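Local coordinates for protein aminoglycoside phosphotransferase (PDB 6FUC) that probably phosphorylates the 3''-hydroxyl of streptomycin using ATP and so confers resistance to this aminoglycoside antibiotic, at residues Gly188-Ile196 and Leu224-Thr232. Sequence-based numbering, arbitrary orientation.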
loop_
_atom_site.group_PDB
_atom_site.type_symbol
_atom_site.label_atom_id
_atom_site.label_comp_id
_atom_site.label_asym_id
_atom_site.label_seq_id
_atom_site.Cartn_x
_atom_site.Cartn_y
_atom_site.Cartn_z
ATOM N N GLY A 188 4.172 -0.863 -2.944
ATOM C CA GLY A 188 3.885 0.550 -3.052
ATOM C C GLY A 188 3.170 1.150 -1.882
ATOM O O GLY A 188 3.199 2.382 -1.747
ATOM N N ASP A 189 2.527 0.331 -1.059
ATOM C CA ASP A 189 1.860 0.793 0.164
ATOM C C ASP A 189 1.856 -0.381 1.151
ATOM O O ASP A 189 0.809 -0.908 1.538
ATOM C CB ASP A 189 0.463 1.298 -0.116
ATOM C CG ASP A 189 -0.253 1.801 1.104
ATOM O OD1 ASP A 189 0.430 2.205 2.057
ATOM O OD2 ASP A 189 -1.505 1.804 1.100
ATOM N N LEU A 190 3.051 -0.770 1.567
ATOM C CA LEU A 190 3.246 -2.072 2.291
ATOM C C LEU A 190 3.056 -1.861 3.792
ATOM O O LEU A 190 3.906 -2.250 4.605
ATOM C CB LEU A 190 4.535 -2.726 1.925
ATOM C CG LEU A 190 4.628 -4.220 2.338
ATOM C CD1 LEU A 190 3.644 -5.072 1.521
ATOM C CD2 LEU A 190 6.043 -4.724 2.166
ATOM N N CYS A 191 1.915 -1.282 4.175
ATOM C CA CYS A 191 1.497 -1.291 5.558
ATOM C C CYS A 191 0.839 -2.618 5.866
ATOM O O CYS A 191 0.268 -3.289 4.975
ATOM C CB CYS A 191 0.555 -0.153 5.798
ATOM S SG CYS A 191 -0.806 0.004 4.737
ATOM N N LEU A 192 0.770 -2.991 7.148
ATOM C CA LEU A 192 0.166 -4.278 7.539
ATOM C C LEU A 192 -1.236 -4.568 7.016
ATOM O O LEU A 192 -1.510 -5.713 6.693
ATOM C CB LEU A 192 0.154 -4.448 9.063
ATOM C CG LEU A 192 1.478 -4.675 9.746
ATOM C CD1 LEU A 192 1.224 -4.902 11.223
ATOM C CD2 LEU A 192 2.248 -5.855 9.159
ATOM N N PRO A 193 -2.130 -3.566 6.895
ATOM C CA PRO A 193 -3.450 -3.875 6.392
ATOM C C PRO A 193 -3.438 -4.504 5.011
ATOM O O PRO A 193 -4.429 -5.137 4.623
ATOM C CB PRO A 193 -4.168 -2.504 6.353
ATOM C CG PRO A 193 -3.524 -1.773 7.517
ATOM C CD PRO A 193 -2.082 -2.176 7.426
ATOM N N ASN A 194 -2.390 -4.254 4.242
ATOM C CA ASN A 194 -2.342 -4.672 2.834
ATOM C C ASN A 194 -1.710 -6.028 2.623
ATOM O O ASN A 194 -1.536 -6.467 1.468
ATOM C CB ASN A 194 -1.766 -3.570 1.973
ATOM C CG ASN A 194 -2.624 -2.359 1.971
ATOM O OD1 ASN A 194 -3.853 -2.455 2.158
ATOM N ND2 ASN A 194 -2.053 -1.201 1.670
ATOM N N ILE A 195 -1.393 -6.715 3.711
ATOM C CA ILE A 195 -0.831 -8.089 3.666
ATOM C C ILE A 195 -1.902 -8.970 4.318
ATOM O O ILE A 195 -2.226 -8.790 5.474
ATOM C CB ILE A 195 0.497 -8.183 4.422
ATOM C CG1 ILE A 195 1.509 -7.153 3.892
ATOM C CG2 ILE A 195 0.989 -9.592 4.372
ATOM C CD1 ILE A 195 2.731 -7.081 4.709
ATOM N N ILE A 196 -2.431 -9.919 3.553
ATOM C CA ILE A 196 -3.478 -10.815 4.054
ATOM C C ILE A 196 -2.799 -12.120 4.450
ATOM O O ILE A 196 -2.042 -12.699 3.653
ATOM C CB ILE A 196 -4.560 -11.061 3.023
ATOM C CG1 ILE A 196 -5.131 -9.740 2.497
ATOM C CG2 ILE A 196 -5.676 -11.911 3.646
ATOM C CD1 ILE A 196 -5.661 -8.753 3.518
ATOM N N LEU A 224 7.349 1.177 5.715
ATOM C CA LEU A 224 5.927 1.127 6.139
ATOM C C LEU A 224 5.606 -0.164 6.851
ATOM O O LEU A 224 4.869 -0.172 7.826
ATOM C CB LEU A 224 5.011 1.305 4.935
ATOM C CG LEU A 224 5.169 2.562 4.094
ATOM C CD1 LEU A 224 4.107 2.638 3.063
ATOM C CD2 LEU A 224 5.508 3.805 4.801
ATOM N N LEU A 225 6.174 -1.255 6.379
ATOM C CA LEU A 225 5.965 -2.543 7.014
ATOM C C LEU A 225 6.520 -2.501 8.452
ATOM O O LEU A 225 5.839 -2.897 9.399
ATOM C CB LEU A 225 6.607 -3.612 6.211
ATOM C CG LEU A 225 6.547 -4.995 6.860
ATOM C CD1 LEU A 225 5.179 -5.521 7.208
ATOM C CD2 LEU A 225 7.251 -5.963 5.963
ATOM N N PHE A 226 7.742 -2.016 8.606
ATOM C CA PHE A 226 8.340 -2.002 9.918
ATOM C C PHE A 226 7.601 -1.058 10.844
ATOM O O PHE A 226 7.395 -1.423 12.036
ATOM C CB PHE A 226 9.801 -1.601 9.854
ATOM C CG PHE A 226 10.702 -2.573 9.174
ATOM C CD1 PHE A 226 10.324 -3.856 8.948
ATOM C CD2 PHE A 226 12.011 -2.205 8.843
ATOM C CE1 PHE A 226 11.177 -4.768 8.367
ATOM C CE2 PHE A 226 12.863 -3.088 8.257
ATOM C CZ PHE A 226 12.475 -4.403 8.010
ATOM N N ALA A 227 7.235 0.130 10.387
ATOM C CA ALA A 227 6.566 1.089 11.300
ATOM C C ALA A 227 5.218 0.558 11.722
ATOM O O ALA A 227 4.845 0.678 12.876
ATOM C CB ALA A 227 6.429 2.412 10.570
ATOM N N THR A 228 4.462 -0.034 10.798
ATOM C CA THR A 228 3.147 -0.541 11.185
ATOM C C THR A 228 3.250 -1.780 12.056
ATOM O O THR A 228 2.486 -1.965 12.993
ATOM C CB THR A 228 2.210 -0.680 10.001
ATOM O OG1 THR A 228 2.738 -1.596 9.004
ATOM C CG2 THR A 228 1.916 0.641 9.376
ATOM N N ALA A 229 4.246 -2.605 11.847
ATOM C CA ALA A 229 4.436 -3.729 12.764
ATOM C C ALA A 229 4.881 -3.297 14.157
ATOM O O ALA A 229 4.515 -3.982 15.103
ATOM C CB ALA A 229 5.513 -4.633 12.233
ATOM N N ARG A 230 5.606 -2.204 14.278
ATOM C CA ARG A 230 5.992 -1.715 15.600
ATOM C C ARG A 230 4.779 -1.425 16.454
ATOM O O ARG A 230 4.827 -1.600 17.662
ATOM C CB ARG A 230 6.892 -0.460 15.504
ATOM C CG ARG A 230 8.349 -0.726 15.133
ATOM C CD ARG A 230 9.361 0.431 15.191
ATOM N NE ARG A 230 9.157 1.560 14.276
ATOM C CZ ARG A 230 9.673 1.658 13.038
ATOM N NH1 ARG A 230 10.385 0.654 12.518
ATOM N NH2 ARG A 230 9.461 2.748 12.291
ATOM N N GLU A 231 3.656 -1.052 15.832
ATOM C CA GLU A 231 2.434 -0.874 16.602
ATOM C C GLU A 231 1.952 -2.164 17.233
ATOM O O GLU A 231 1.475 -2.189 18.368
ATOM C CB GLU A 231 1.314 -0.213 15.803
ATOM C CG GLU A 231 1.809 1.137 15.252
ATOM N N THR A 232 2.090 -3.265 16.537
ATOM C CA THR A 232 1.741 -4.557 17.105
ATOM C C THR A 232 2.708 -5.012 18.176
ATOM O O THR A 232 2.262 -5.617 19.187
ATOM C CB THR A 232 1.581 -5.560 15.955
ATOM O OG1 THR A 232 0.531 -5.089 15.141
ATOM C CG2 THR A 232 1.292 -6.960 16.464
#
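With chi1 at 60°, Thr228 carries OG1 between its own backbone N and carbonyl carbon, where the hydroxyl meets Leu192 N across the contact and Leu224 O within its own helix. OG1 donates to Leu224 O one turn earlier (2.8 Å) and accepts the backbone N-H of Leu192, N to OG1 3.0 Å at an N-H...O angle of 152°. Leu224 O is itself gripped twice, since Thr228 N and OG1 reach it from opposite faces of its carbonyl plane. The hydroxyl thus ties the first residue of the short 3-10 turn 192-194 to the helix, while Thr228 CG2 rests on Cys191 CB. The Leu192 and Thr228 side chains run alongside in opposing senses; Leu192 CG, anti to the carbonyl carbon (chi1 -71°), sends CD1 over Ala229 CA at 3.8 Å and CD2 against Leu225 CD1 at 3.5 Å. Leu225 crosses Leu192 and Ile195 nearly at right angles, CD1 also meeting Ile195 CD1 at 3.8 Å, and runs beside Leu190. At the other end, Leu224 CD1 packs near Asp189 OD1. Within the loop, Asn194 ND2 donates almost straight to Asp189 O (2.9 Å), in the carbonyl plane, bracing the bend around the inverse gamma turn at Leu190. The sequence His-Gly-Asp-Leu-Cys-Leu-Pro-Asn matches the catalytic loop of kinase-like phosphotransferases: as in relatives, Asp189 is probably the catalytic aspartate and Asn194 a metal ligand. The contact fixes this loop to helix 219-233. Helix 100-117 covers the seam through Val114, Leu103 and Trp107, helix 243-251 backs Leu225 with Phe247, and the loop runs on into strand 195-197, the middle of a three-stranded antiparallel sheet.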